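Local coordinates for protein rhamnosidase B (PDB 2OKX) that probably hydrolyses terminal alpha-L-rhamnose residues from rhamnosides as an alpha-L-rhamnosidase of glycoside hydrolase family 78, at residues E583-Y588 / P868-G873; L111-E116 / A123-A128; H361-A366 / E378-W383; I349-G354 / D609-Y614; G136-S141 / A156-E161. One frame throughout, in Å; residues are numbered along the deposited sequence.

Contact 1: residues E583-Y588 / P868-G873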
# COMPACT_ATOMS: atom_id res chain seq x y z
N GLU A 583 -4.76 13.20 1.02
CA GLU A 583 -3.32 13.17 1.23
C GLU A 583 -2.64 14.38 0.59
O GLU A 583 -1.69 14.91 1.14
CB GLU A 583 -2.74 11.87 0.68
CG GLU A 583 -3.29 10.62 1.37
CD GLU A 583 -2.78 9.33 0.74
OE1 GLU A 583 -2.96 9.17 -0.49
OE2 GLU A 583 -2.22 8.48 1.46
N ALA A 584 -3.13 14.81 -0.57
CA ALA A 584 -2.53 15.96 -1.25
C ALA A 584 -2.71 17.22 -0.41
O ALA A 584 -1.77 18.00 -0.24
CB ALA A 584 -3.16 16.15 -2.64
N LEU A 585 -3.92 17.44 0.09
CA LEU A 585 -4.19 18.62 0.90
C LEU A 585 -3.35 18.66 2.17
O LEU A 585 -2.82 19.72 2.54
CB LEU A 585 -5.68 18.68 1.28
CG LEU A 585 -6.65 18.92 0.12
CD1 LEU A 585 -8.08 18.81 0.63
CD2 LEU A 585 -6.41 20.29 -0.49
N VAL A 586 -3.23 17.53 2.86
CA VAL A 586 -2.41 17.50 4.07
C VAL A 586 -0.98 17.83 3.68
O VAL A 586 -0.30 18.62 4.34
CB VAL A 586 -2.46 16.12 4.74
CG1 VAL A 586 -1.55 16.10 5.96
CG2 VAL A 586 -3.89 15.79 5.14
N ASN A 587 -0.53 17.23 2.58
CA ASN A 587 0.81 17.47 2.07
C ASN A 587 1.08 18.96 1.83
O ASN A 587 2.15 19.46 2.16
CB ASN A 587 1.00 16.69 0.76
CG ASN A 587 2.01 17.34 -0.16
OD1 ASN A 587 3.20 17.43 0.15
ND2 ASN A 587 1.53 17.82 -1.31
N TYR A 588 0.10 19.66 1.26
CA TYR A 588 0.27 21.09 0.99
C TYR A 588 0.59 21.86 2.27
O TYR A 588 1.40 22.79 2.26
CB TYR A 588 -1.01 21.68 0.37
CG TYR A 588 -1.36 21.17 -1.02
CD1 TYR A 588 -2.68 21.08 -1.43
CD2 TYR A 588 -0.36 20.78 -1.91
CE1 TYR A 588 -3.02 20.60 -2.69
CE2 TYR A 588 -0.68 20.30 -3.19
CZ TYR A 588 -2.02 20.21 -3.57
OH TYR A 588 -2.35 19.70 -4.80
N PRO A 868 -6.02 16.10 10.70
CA PRO A 868 -5.46 17.17 11.55
C PRO A 868 -4.31 17.95 10.90
O PRO A 868 -4.15 19.14 11.16
CB PRO A 868 -5.03 16.42 12.81
CG PRO A 868 -6.01 15.28 12.87
CD PRO A 868 -6.06 14.82 11.44
N GLY A 869 -3.53 17.27 10.07
CA GLY A 869 -2.41 17.92 9.41
C GLY A 869 -2.85 19.04 8.49
O GLY A 869 -2.06 19.93 8.15
N TYR A 870 -4.11 19.01 8.09
CA TYR A 870 -4.67 20.04 7.22
C TYR A 870 -5.53 21.04 8.00
O TYR A 870 -5.33 22.24 7.89
CB TYR A 870 -5.52 19.40 6.12
CG TYR A 870 -6.34 20.39 5.31
CD1 TYR A 870 -5.75 21.20 4.34
CD2 TYR A 870 -7.72 20.48 5.50
CE1 TYR A 870 -6.52 22.10 3.58
CE2 TYR A 870 -8.49 21.37 4.75
CZ TYR A 870 -7.89 22.17 3.79
OH TYR A 870 -8.67 23.03 3.04
N PHE A 871 -6.47 20.53 8.80
CA PHE A 871 -7.37 21.41 9.53
C PHE A 871 -6.79 22.28 10.63
O PHE A 871 -7.28 23.39 10.85
CB PHE A 871 -8.57 20.62 10.08
CG PHE A 871 -9.45 20.06 9.00
CD1 PHE A 871 -9.27 18.77 8.53
CD2 PHE A 871 -10.41 20.87 8.40
CE1 PHE A 871 -10.02 18.28 7.47
CE2 PHE A 871 -11.17 20.40 7.33
CZ PHE A 871 -10.98 19.10 6.86
N LEU A 872 -5.76 21.81 11.33
CA LEU A 872 -5.18 22.62 12.39
C LEU A 872 -4.55 23.89 11.80
O LEU A 872 -4.72 24.98 12.34
CB LEU A 872 -4.15 21.82 13.20
CG LEU A 872 -4.77 20.65 13.99
CD1 LEU A 872 -3.68 19.87 14.74
CD2 LEU A 872 -5.80 21.20 14.97
N GLY A 873 -3.84 23.74 10.69
CA GLY A 873 -3.23 24.90 10.07
C GLY A 873 -4.23 25.78 9.32
O GLY A 873 -4.09 27.00 9.30

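Contact 2: residues L111-E116 / A123-A128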
# COMPACT_ATOMS: atom_id res chain seq x y z
N LEU A 111 15.96 -5.05 -19.04
CA LEU A 111 16.76 -3.94 -18.56
C LEU A 111 17.30 -3.15 -19.75
O LEU A 111 17.77 -3.74 -20.72
CB LEU A 111 17.94 -4.44 -17.74
CG LEU A 111 19.01 -3.37 -17.44
CD1 LEU A 111 18.43 -2.31 -16.51
CD2 LEU A 111 20.23 -4.03 -16.82
N ILE A 112 17.21 -1.83 -19.67
CA ILE A 112 17.73 -0.97 -20.71
C ILE A 112 18.40 0.22 -20.01
O ILE A 112 17.77 0.91 -19.21
CB ILE A 112 16.62 -0.49 -21.68
CG1 ILE A 112 17.25 0.30 -22.83
CG2 ILE A 112 15.59 0.36 -20.94
CD1 ILE A 112 16.30 0.60 -23.97
N ALA A 113 19.68 0.42 -20.30
CA ALA A 113 20.44 1.50 -19.69
C ALA A 113 21.47 2.06 -20.65
O ALA A 113 22.04 1.33 -21.46
CB ALA A 113 21.11 1.01 -18.42
N GLU A 114 21.73 3.35 -20.54
CA GLU A 114 22.69 4.01 -21.41
C GLU A 114 23.36 5.17 -20.69
O GLU A 114 22.68 5.99 -20.06
CB GLU A 114 21.99 4.51 -22.67
CG GLU A 114 22.91 5.02 -23.76
CD GLU A 114 22.15 5.68 -24.89
OE1 GLU A 114 21.11 5.13 -25.30
OE2 GLU A 114 22.60 6.74 -25.38
N ILE A 115 24.69 5.24 -20.78
CA ILE A 115 25.44 6.33 -20.18
C ILE A 115 25.82 7.28 -21.29
O ILE A 115 26.43 6.88 -22.29
CB ILE A 115 26.72 5.82 -19.49
CG1 ILE A 115 26.36 4.91 -18.32
CG2 ILE A 115 27.55 7.00 -19.00
CD1 ILE A 115 27.55 4.38 -17.56
N GLU A 116 25.44 8.55 -21.13
CA GLU A 116 25.72 9.56 -22.14
C GLU A 116 26.42 10.77 -21.54
O GLU A 116 26.10 11.19 -20.43
CB GLU A 116 24.41 9.99 -22.81
CG GLU A 116 24.56 11.09 -23.85
CD GLU A 116 23.25 11.41 -24.56
OE1 GLU A 116 22.28 11.81 -23.88
OE2 GLU A 116 23.19 11.25 -25.80
N ALA A 123 28.33 4.09 -22.80
CA ALA A 123 27.98 2.71 -22.51
C ALA A 123 26.50 2.50 -22.81
O ALA A 123 25.71 3.44 -22.75
CB ALA A 123 28.27 2.39 -21.05
N ALA A 124 26.14 1.26 -23.13
CA ALA A 124 24.76 0.94 -23.45
C ALA A 124 24.52 -0.56 -23.33
O ALA A 124 25.37 -1.36 -23.70
CB ALA A 124 24.42 1.41 -24.86
N THR A 125 23.36 -0.92 -22.80
CA THR A 125 23.01 -2.32 -22.62
C THR A 125 22.85 -3.02 -23.97
O THR A 125 22.19 -2.50 -24.87
CB THR A 125 21.71 -2.47 -21.82
OG1 THR A 125 20.69 -1.65 -22.41
CG2 THR A 125 21.91 -2.04 -20.37
N ASP A 126 23.45 -4.20 -24.09
CA ASP A 126 23.37 -5.00 -25.30
C ASP A 126 23.96 -6.38 -25.05
O ASP A 126 24.38 -6.68 -23.93
CB ASP A 126 24.10 -4.31 -26.46
CG ASP A 126 25.59 -4.15 -26.22
OD1 ASP A 126 26.22 -3.39 -26.99
OD2 ASP A 126 26.12 -4.77 -25.28
N ALA A 127 24.00 -7.21 -26.09
CA ALA A 127 24.52 -8.57 -25.98
C ALA A 127 25.92 -8.68 -25.38
O ALA A 127 26.33 -9.77 -24.96
CB ALA A 127 24.50 -9.23 -27.36
N ALA A 128 26.65 -7.57 -25.32
CA ALA A 128 27.99 -7.57 -24.75
C ALA A 128 27.97 -7.67 -23.23
O ALA A 128 28.95 -8.10 -22.62
CB ALA A 128 28.74 -6.32 -25.18

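Contact 3: residues H361-A366 / E378-W383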
# COMPACT_ATOMS: atom_id res chain seq x y z
N HIS A 361 -20.94 -28.48 -8.45
CA HIS A 361 -20.39 -29.57 -9.25
C HIS A 361 -20.52 -30.88 -8.47
O HIS A 361 -20.07 -30.99 -7.33
CB HIS A 361 -18.93 -29.30 -9.59
CG HIS A 361 -18.38 -30.23 -10.63
ND1 HIS A 361 -18.17 -31.57 -10.39
CD2 HIS A 361 -18.02 -30.01 -11.92
CE1 HIS A 361 -17.71 -32.14 -11.49
NE2 HIS A 361 -17.61 -31.22 -12.43
N PRO A 362 -21.15 -31.90 -9.09
CA PRO A 362 -21.36 -33.21 -8.46
C PRO A 362 -20.15 -33.87 -7.81
O PRO A 362 -20.26 -34.44 -6.72
CB PRO A 362 -21.94 -34.05 -9.60
CG PRO A 362 -21.36 -33.40 -10.83
CD PRO A 362 -21.51 -31.94 -10.51
N ASP A 363 -18.99 -33.80 -8.46
CA ASP A 363 -17.80 -34.41 -7.88
C ASP A 363 -17.32 -33.61 -6.68
O ASP A 363 -16.87 -34.19 -5.68
CB ASP A 363 -16.71 -34.53 -8.94
CG ASP A 363 -17.07 -35.52 -10.03
OD1 ASP A 363 -17.63 -36.58 -9.70
OD2 ASP A 363 -16.80 -35.23 -11.22
N TYR A 364 -17.41 -32.29 -6.76
CA TYR A 364 -16.99 -31.45 -5.65
C TYR A 364 -17.82 -31.76 -4.41
O TYR A 364 -17.29 -31.85 -3.31
CB TYR A 364 -17.15 -29.97 -6.02
CG TYR A 364 -17.11 -29.03 -4.84
CD1 TYR A 364 -18.26 -28.35 -4.42
CD2 TYR A 364 -15.93 -28.83 -4.12
CE1 TYR A 364 -18.23 -27.50 -3.31
CE2 TYR A 364 -15.89 -27.97 -3.02
CZ TYR A 364 -17.04 -27.31 -2.62
OH TYR A 364 -17.00 -26.47 -1.53
N ARG A 365 -19.12 -31.96 -4.60
CA ARG A 365 -20.03 -32.25 -3.50
C ARG A 365 -19.91 -33.65 -2.89
O ARG A 365 -20.11 -33.83 -1.69
CB ARG A 365 -21.48 -32.03 -3.94
CG ARG A 365 -21.84 -30.58 -4.21
CD ARG A 365 -21.81 -29.76 -2.93
NE ARG A 365 -22.15 -28.36 -3.18
CZ ARG A 365 -22.27 -27.44 -2.22
NH1 ARG A 365 -22.08 -27.77 -0.95
NH2 ARG A 365 -22.59 -26.20 -2.54
N ALA A 366 -19.58 -34.64 -3.71
CA ALA A 366 -19.47 -36.01 -3.23
C ALA A 366 -18.07 -36.36 -2.73
O ALA A 366 -17.91 -37.05 -1.73
CB ALA A 366 -19.88 -36.98 -4.33
N GLU A 378 -8.76 -42.45 -6.35
CA GLU A 378 -8.45 -42.81 -7.74
C GLU A 378 -9.64 -42.59 -8.67
O GLU A 378 -9.46 -42.29 -9.85
CB GLU A 378 -8.03 -44.28 -7.82
CG GLU A 378 -6.68 -44.57 -7.18
CD GLU A 378 -5.55 -43.80 -7.83
OE1 GLU A 378 -5.36 -43.95 -9.06
OE2 GLU A 378 -4.85 -43.05 -7.12
N ALA A 379 -10.85 -42.72 -8.13
CA ALA A 379 -12.06 -42.53 -8.92
C ALA A 379 -12.22 -41.07 -9.35
O ALA A 379 -13.05 -40.75 -10.20
CB ALA A 379 -13.27 -42.97 -8.10
N PHE A 380 -11.42 -40.20 -8.75
CA PHE A 380 -11.46 -38.77 -9.05
C PHE A 380 -10.12 -38.32 -9.62
O PHE A 380 -9.85 -37.13 -9.73
CB PHE A 380 -11.77 -37.98 -7.77
CG PHE A 380 -13.12 -38.27 -7.19
CD1 PHE A 380 -14.26 -37.66 -7.70
CD2 PHE A 380 -13.26 -39.16 -6.13
CE1 PHE A 380 -15.52 -37.92 -7.16
CE2 PHE A 380 -14.52 -39.43 -5.58
CZ PHE A 380 -15.65 -38.80 -6.10
N ALA A 381 -9.29 -39.30 -9.98
CA ALA A 381 -7.96 -39.05 -10.52
C ALA A 381 -7.87 -37.91 -11.54
O ALA A 381 -6.89 -37.16 -11.55
CB ALA A 381 -7.41 -40.34 -11.14
N SER A 382 -8.88 -37.77 -12.39
CA SER A 382 -8.89 -36.72 -13.40
C SER A 382 -8.86 -35.32 -12.79
O SER A 382 -8.44 -34.37 -13.45
CB SER A 382 -10.13 -36.87 -14.29
OG SER A 382 -11.32 -36.82 -13.52
N TRP A 383 -9.30 -35.20 -11.55
CA TRP A 383 -9.31 -33.90 -10.87
C TRP A 383 -8.08 -33.65 -9.99
O TRP A 383 -7.81 -32.51 -9.62
CB TRP A 383 -10.57 -33.77 -10.01
CG TRP A 383 -11.85 -33.71 -10.79
CD1 TRP A 383 -12.81 -34.68 -10.87
CD2 TRP A 383 -12.34 -32.61 -11.56
NE1 TRP A 383 -13.86 -34.26 -11.64
CE2 TRP A 383 -13.60 -32.98 -12.08
CE3 TRP A 383 -11.84 -31.33 -11.86
CZ2 TRP A 383 -14.36 -32.13 -12.89
CZ3 TRP A 383 -12.59 -30.49 -12.67
CH2 TRP A 383 -13.84 -30.89 -13.17

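Contact 4: residues I349-G354 / D609-Y614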
# COMPACT_ATOMS: atom_id res chain seq x y z
N ILE A 349 -14.87 -8.56 -12.31
CA ILE A 349 -14.59 -7.19 -12.74
C ILE A 349 -15.79 -6.44 -12.17
O ILE A 349 -16.89 -6.51 -12.72
CB ILE A 349 -14.60 -7.06 -14.28
CG1 ILE A 349 -13.65 -8.09 -14.90
CG2 ILE A 349 -14.21 -5.65 -14.69
CD1 ILE A 349 -12.21 -7.94 -14.47
N ASP A 350 -15.57 -5.73 -11.06
CA ASP A 350 -16.65 -5.02 -10.38
C ASP A 350 -17.46 -3.98 -11.14
O ASP A 350 -18.48 -3.53 -10.63
CB ASP A 350 -16.13 -4.42 -9.06
CG ASP A 350 -15.02 -3.40 -9.26
OD1 ASP A 350 -14.18 -3.28 -8.34
OD2 ASP A 350 -14.98 -2.72 -10.31
N HIS A 351 -17.03 -3.60 -12.34
CA HIS A 351 -17.79 -2.62 -13.11
C HIS A 351 -18.35 -3.20 -14.41
O HIS A 351 -18.86 -2.46 -15.26
CB HIS A 351 -16.93 -1.39 -13.39
CG HIS A 351 -15.65 -1.68 -14.11
ND1 HIS A 351 -15.48 -1.48 -15.46
CD2 HIS A 351 -14.47 -2.16 -13.65
CE1 HIS A 351 -14.25 -1.81 -15.81
NE2 HIS A 351 -13.62 -2.23 -14.73
N ARG A 352 -18.25 -4.51 -14.56
CA ARG A 352 -18.77 -5.20 -15.75
C ARG A 352 -19.49 -6.47 -15.35
O ARG A 352 -19.06 -7.18 -14.44
CB ARG A 352 -17.63 -5.55 -16.70
CG ARG A 352 -16.94 -4.36 -17.34
CD ARG A 352 -15.69 -4.83 -18.05
NE ARG A 352 -14.91 -3.72 -18.59
CZ ARG A 352 -13.65 -3.83 -19.00
NH1 ARG A 352 -13.03 -5.00 -18.92
NH2 ARG A 352 -13.01 -2.77 -19.48
N PRO A 353 -20.62 -6.78 -16.01
CA PRO A 353 -21.36 -7.99 -15.66
C PRO A 353 -20.48 -9.20 -15.98
O PRO A 353 -19.58 -9.11 -16.81
CB PRO A 353 -22.59 -7.92 -16.57
CG PRO A 353 -22.80 -6.45 -16.73
CD PRO A 353 -21.39 -5.96 -16.96
N GLY A 354 -20.75 -10.32 -15.34
CA GLY A 354 -19.95 -11.50 -15.60
C GLY A 354 -20.47 -12.73 -14.92
O GLY A 354 -21.13 -12.66 -13.89
N ASP A 609 -8.38 3.33 -21.28
CA ASP A 609 -8.56 2.17 -22.16
C ASP A 609 -9.33 1.07 -21.45
O ASP A 609 -10.11 0.35 -22.08
CB ASP A 609 -7.21 1.62 -22.63
CG ASP A 609 -6.51 2.53 -23.61
OD1 ASP A 609 -7.17 3.02 -24.55
OD2 ASP A 609 -5.29 2.76 -23.44
N GLU A 610 -9.12 0.94 -20.15
CA GLU A 610 -9.81 -0.08 -19.36
C GLU A 610 -11.27 0.31 -19.16
O GLU A 610 -12.16 -0.53 -19.27
CB GLU A 610 -9.15 -0.24 -17.99
CG GLU A 610 -8.54 -1.62 -17.72
CD GLU A 610 -9.34 -2.75 -18.34
OE1 GLU A 610 -9.18 -2.99 -19.55
OE2 GLU A 610 -10.13 -3.39 -17.61
N THR A 611 -11.50 1.58 -18.85
CA THR A 611 -12.85 2.08 -18.63
C THR A 611 -12.87 3.60 -18.50
O THR A 611 -12.05 4.19 -17.79
CB THR A 611 -13.48 1.48 -17.35
OG1 THR A 611 -14.62 2.26 -16.97
CG2 THR A 611 -12.47 1.48 -16.20
N PRO A 612 -13.82 4.25 -19.19
CA PRO A 612 -13.97 5.71 -19.16
C PRO A 612 -14.32 6.23 -17.77
O PRO A 612 -14.26 7.44 -17.52
CB PRO A 612 -15.08 5.96 -20.18
CG PRO A 612 -15.93 4.74 -20.04
CD PRO A 612 -14.89 3.64 -20.00
N LEU A 613 -14.70 5.32 -16.88
CA LEU A 613 -15.06 5.69 -15.51
C LEU A 613 -13.80 5.82 -14.64
O LEU A 613 -13.85 6.35 -13.53
CB LEU A 613 -16.01 4.66 -14.91
CG LEU A 613 -17.33 4.43 -15.68
CD1 LEU A 613 -18.18 3.41 -14.94
CD2 LEU A 613 -18.08 5.76 -15.82
N TYR A 614 -12.69 5.31 -15.17
CA TYR A 614 -11.37 5.36 -14.53
C TYR A 614 -11.20 4.46 -13.31
O TYR A 614 -12.08 4.37 -12.45
CB TYR A 614 -11.01 6.81 -14.17
CG TYR A 614 -10.89 7.73 -15.38
CD1 TYR A 614 -10.76 9.11 -15.21
CD2 TYR A 614 -10.92 7.23 -16.68
CE1 TYR A 614 -10.66 9.97 -16.32
CE2 TYR A 614 -10.82 8.07 -17.79
CZ TYR A 614 -10.69 9.43 -17.60
OH TYR A 614 -10.60 10.26 -18.70
O HOH W 1 -16.77 0.29 -17.20
O HOH W 2 -10.04 -5.89 -18.87
O HOH W 3 -11.38 -2.61 -22.04

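Contact 5: residues G136-S141 / A156-E161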
# COMPACT_ATOMS: atom_id res chain seq x y z
N GLY A 136 21.26 -18.01 -5.02
CA GLY A 136 20.57 -18.25 -3.77
C GLY A 136 19.15 -17.70 -3.66
O GLY A 136 18.44 -18.04 -2.73
N GLN A 137 18.75 -16.85 -4.60
CA GLN A 137 17.41 -16.27 -4.56
C GLN A 137 16.39 -17.30 -5.04
O GLN A 137 16.38 -17.68 -6.21
CB GLN A 137 17.34 -15.02 -5.43
CG GLN A 137 16.00 -14.29 -5.34
CD GLN A 137 15.05 -14.67 -6.46
OE1 GLN A 137 13.84 -14.76 -6.25
NE2 GLN A 137 15.59 -14.88 -7.65
N ARG A 138 15.54 -17.76 -4.12
CA ARG A 138 14.53 -18.77 -4.42
C ARG A 138 13.30 -18.18 -5.09
O ARG A 138 12.58 -17.37 -4.49
CB ARG A 138 14.11 -19.48 -3.13
CG ARG A 138 15.28 -20.01 -2.30
CD ARG A 138 16.29 -20.78 -3.14
NE ARG A 138 17.26 -21.49 -2.31
CZ ARG A 138 18.42 -21.97 -2.75
NH1 ARG A 138 18.77 -21.81 -4.03
NH2 ARG A 138 19.24 -22.60 -1.93
N SER A 139 13.05 -18.60 -6.32
CA SER A 139 11.90 -18.11 -7.08
C SER A 139 10.57 -18.67 -6.62
O SER A 139 9.53 -18.35 -7.20
CB SER A 139 12.10 -18.40 -8.57
OG SER A 139 13.09 -17.56 -9.12
N ASN A 140 10.58 -19.52 -5.59
CA ASN A 140 9.33 -20.07 -5.08
C ASN A 140 8.93 -19.40 -3.76
O ASN A 140 8.02 -19.88 -3.07
CB ASN A 140 9.42 -21.59 -4.88
CG ASN A 140 10.38 -21.98 -3.77
OD1 ASN A 140 10.19 -22.99 -3.09
ND2 ASN A 140 11.43 -21.19 -3.58
N SER A 141 9.60 -18.31 -3.41
CA SER A 141 9.29 -17.61 -2.16
C SER A 141 7.84 -17.12 -2.17
O SER A 141 7.24 -16.97 -3.24
CB SER A 141 10.27 -16.45 -1.92
OG SER A 141 10.09 -15.42 -2.87
N ALA A 156 22.49 -17.21 1.05
CA ALA A 156 23.76 -16.56 0.77
C ALA A 156 24.91 -17.52 0.46
O ALA A 156 25.93 -17.12 -0.10
CB ALA A 156 24.14 -15.66 1.95
N ARG A 157 24.74 -18.79 0.80
CA ARG A 157 25.79 -19.77 0.51
C ARG A 157 25.97 -19.97 -0.99
O ARG A 157 27.02 -20.42 -1.45
CB ARG A 157 25.45 -21.11 1.18
CG ARG A 157 25.51 -21.04 2.69
CD ARG A 157 24.97 -22.31 3.32
NE ARG A 157 23.58 -22.55 2.96
CZ ARG A 157 22.84 -23.52 3.48
NH1 ARG A 157 23.36 -24.33 4.40
NH2 ARG A 157 21.58 -23.68 3.09
N GLU A 158 24.95 -19.60 -1.77
CA GLU A 158 25.00 -19.74 -3.22
C GLU A 158 25.07 -18.38 -3.91
O GLU A 158 24.98 -18.29 -5.13
CB GLU A 158 23.77 -20.49 -3.73
CG GLU A 158 23.51 -21.80 -3.01
CD GLU A 158 22.25 -22.48 -3.48
OE1 GLU A 158 21.84 -23.47 -2.84
OE2 GLU A 158 21.65 -22.03 -4.48
N LEU A 159 25.23 -17.33 -3.11
CA LEU A 159 25.29 -15.97 -3.64
C LEU A 159 26.71 -15.43 -3.72
O LEU A 159 27.47 -15.51 -2.76
CB LEU A 159 24.42 -15.04 -2.78
CG LEU A 159 24.33 -13.54 -3.07
CD1 LEU A 159 25.56 -12.83 -2.56
CD2 LEU A 159 24.16 -13.32 -4.55
N ALA A 160 27.06 -14.87 -4.88
CA ALA A 160 28.37 -14.27 -5.09
C ALA A 160 28.27 -12.84 -4.57
O ALA A 160 27.88 -11.92 -5.30
CB ALA A 160 28.72 -14.28 -6.58
N GLU A 161 28.61 -12.66 -3.30
CA GLU A 161 28.53 -11.37 -2.61
C GLU A 161 29.08 -10.14 -3.35
O GLU A 161 28.47 -9.07 -3.29
CB GLU A 161 29.21 -11.47 -1.24
CG GLU A 161 30.72 -11.63 -1.28
CD GLU A 161 31.31 -12.05 0.05
OE1 GLU A 161 31.11 -13.22 0.45
OE2 GLU A 161 31.97 -11.22 0.71
O HOH W 4 21.43 -20.45 -6.55

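Contact 1: residues E583-Y588 / P868-G873
Apolar contact joins V586 and L585 of one helix to G869 and Y870 of another. V586 divides its two methyl groups between the neighbours: CG1, anti to the backbone N (chi1 177°), lies 4.0 Å from G869 CA, while CG2 sits 4.1 Å from Y870 CB. G869 has to be small here, because a beta carbon in its place would run into V586 CG1. Y870 CD1 packs 4.0 Å from L585 CB. The backbone carbonyl adds a polar neighbour on the same ring carbon: L585 O lies 3.7 Å from Y870 CD1, oblique to the ring. The two segments belong to helices 577-590 and 868-876 of the six-hairpin glycosidase domain, the mainly helical (alpha/alpha)6-type barrel of this family, and although 279 residues separate them in sequence the axes of segments 583-588 and 868-873 come within 7.9 Å and cross at 50°. The backbones are closest where V586 CA and Y870 CA stand 4.6 Å apart. Aromatic contacts extend the packing beyond this pair of segments: Y589 meets the Y870 ring edge-to-face, and F871 makes edge-to-face contacts with F805 and Y808. Helix 544-559 closes in on V586 through T557.

Contact 2: residues L111-E116 / A123-A128
T125 lies across A113 and turns two branches to the same residue. Its OG1 stands between the backbone N and the carbonyl carbon (chi1 51°), where it accepts from A113 N at 3.1 Å in a nearly straight bond (168°); its CG2 packs 3.7 Å from A113 CB. T125 N in turn donates to A113 O over 2.9 Å. Farther along the hairpin of strands 110-117 and 120-124, I115 and A123 form an antiparallel hydrogen-bonded pair with their side chains on one face, I115 CB and CD1 each 4.1 Å from A123 CB. E114 and A124, a non-hydrogen-bonded pair, point to the other face, and there the extended E114 chain passes its CG 4.1 Å from A124 CB. Its carboxylate continues to a salt bridge with R4 and hydrogen bonds with N7 N and T121. T125 OG1 also bonds to S9 O, a partner that must accept its proton. One hydroxyl therefore both receives the A113 amide and ties the residue just after strand 120-124 to S9, at the start of strand 9-12.

Contact 3: residues H361-A366 / E378-W383
Helix 362-370 starts just after H361, and the segment 378-383, which opens with the end of a 3-10 segment at 378-379, runs past its first turn with D363 CA and F380 CA 7.8 Å apart. H361 occupies the N-cap position: its ND1 accepts from D363 N at 3.1 Å in the imidazole plane, which fixes the ring's rotation. W383 directs its six-membered ring edge at the face of that imidazole, an offset edge-to-face pair with planes at 84° and W383 CZ2 3.4 Å from H361 NE2. Together these contacts pin the residues leading to strand 384-386 onto the start of the helix within domain D2. D363 takes W383 NE1 on OD2 at 3.1 Å, from above the carboxylate plane. An alanine in place of W383 removes the indole, and the D363 carboxylate would probably be freer to turn and a gap open beside the H361 ring. The other oxygen, D363 OD1, meets the edge of the F380 ring, 3.6 Å from CE1. F343 touches the rings of both H361 and W383.

Contact 4: residues I349-G354 / D609-Y614
Two loops approach through type I beta turns, I349 to R352 in one and T611 to Y614 in the other, with H351 CA and T611 CA 8.8 Å apart. The side chains of H351 and T611 come from opposite directions, H351 CE1 3.7 Å from T611 CB and close to the CG2 methyl as well. A chi1 of 57°, which sets CG between the backbone N and the carbonyl carbon, brings the ring there, and I349 CG2 covers one of its faces. A water bridges the polar atoms beside this contact, 2.8 Å from H351 ND1 and 2.9 Å from T611 OG1. T611 OG1 accepts from L613 N at 3.1 Å, closing an ST turn that shapes its own loop. The contact lies at a domain interface: the loop after strand 345-347 of domain D2 meets the loop between helices 595-603 and 627-644 of the helical glycosidase domain. S623 of the latter hydrogen-bonds both H351 NE2 and E610 OE2, drawing the two side chains to a common partner. R352, extended from CG to NE, reaches across E610 at about a right angle and forms a long salt bridge, NH2 to OE2 at 3.5 Å, its guanidinium plane turned 73° from the carboxylate. Another water reinforces that pair by accepting from R352 NH1 and donating to E610 OE2 at 2.8 Å. D350 adds further ties to the helical domain through S624 and V625 N.

Contact 5: residues G136-S141 / A156-E161
A bend at the second torsion of R138 (chi2 -48°) brings its guanidinium against E158, whose chain is extended beyond CG to meet it. The two side chains cross at about a right angle, and a two-pronged salt bridge joins their ends. R138 NH2 donates to E158 OE1 at 2.9 Å, almost straight (174°) and in the guanidinium plane. R138 NH1 reaches E158 OE2, also at 2.9 Å, in a more bent bond. Each nitrogen meets its oxygen out of the carboxylate plane, and the two flat groups are turned 65° apart. A water fastens the same carboxylate to the backbone by accepting from G136 N at 2.9 Å and donating to E158 OE2 at 2.6 Å. G136 CA lies 3.9 Å from E158 CB, with a positive phi that suits glycine. With a leucine in place of R138, the E158 carboxylate would probably be held to the 136-141 loop chiefly by the water on G136 N, and likely to turn more freely. D155 adds a weak, long ion pair to R138 NH2 and a salt bridge to R157. This is an end-on, bidentate arginine-glutamate bridge clamping the loops before and after strand 153-155 in the N-terminal part of the rhamnosidase.

How the contacts relate
Along the chain, contacts 2 and 5 come first, both within the N-terminal domain range, their centres about 26 Å apart: one closes the hairpin 110-117/120-124, the other ties loops flanking strand 153-155. Contact 3, in domain D2, is nested inside the long loop closed by contact 4, whose centre lies about 35 Å away. Contact 4 reaches from D2 into the helical glycosidase domain, where contact 1 pairs two distant helices about 32 Å off, centre to centre; in sequence contacts 1 and 4 alternate. None touches another. Contacts 1, 2, 3 and 5 thus each stay within one domain range, whereas contact 4 connects two, linking the beta-rich D2 to the helical barrel.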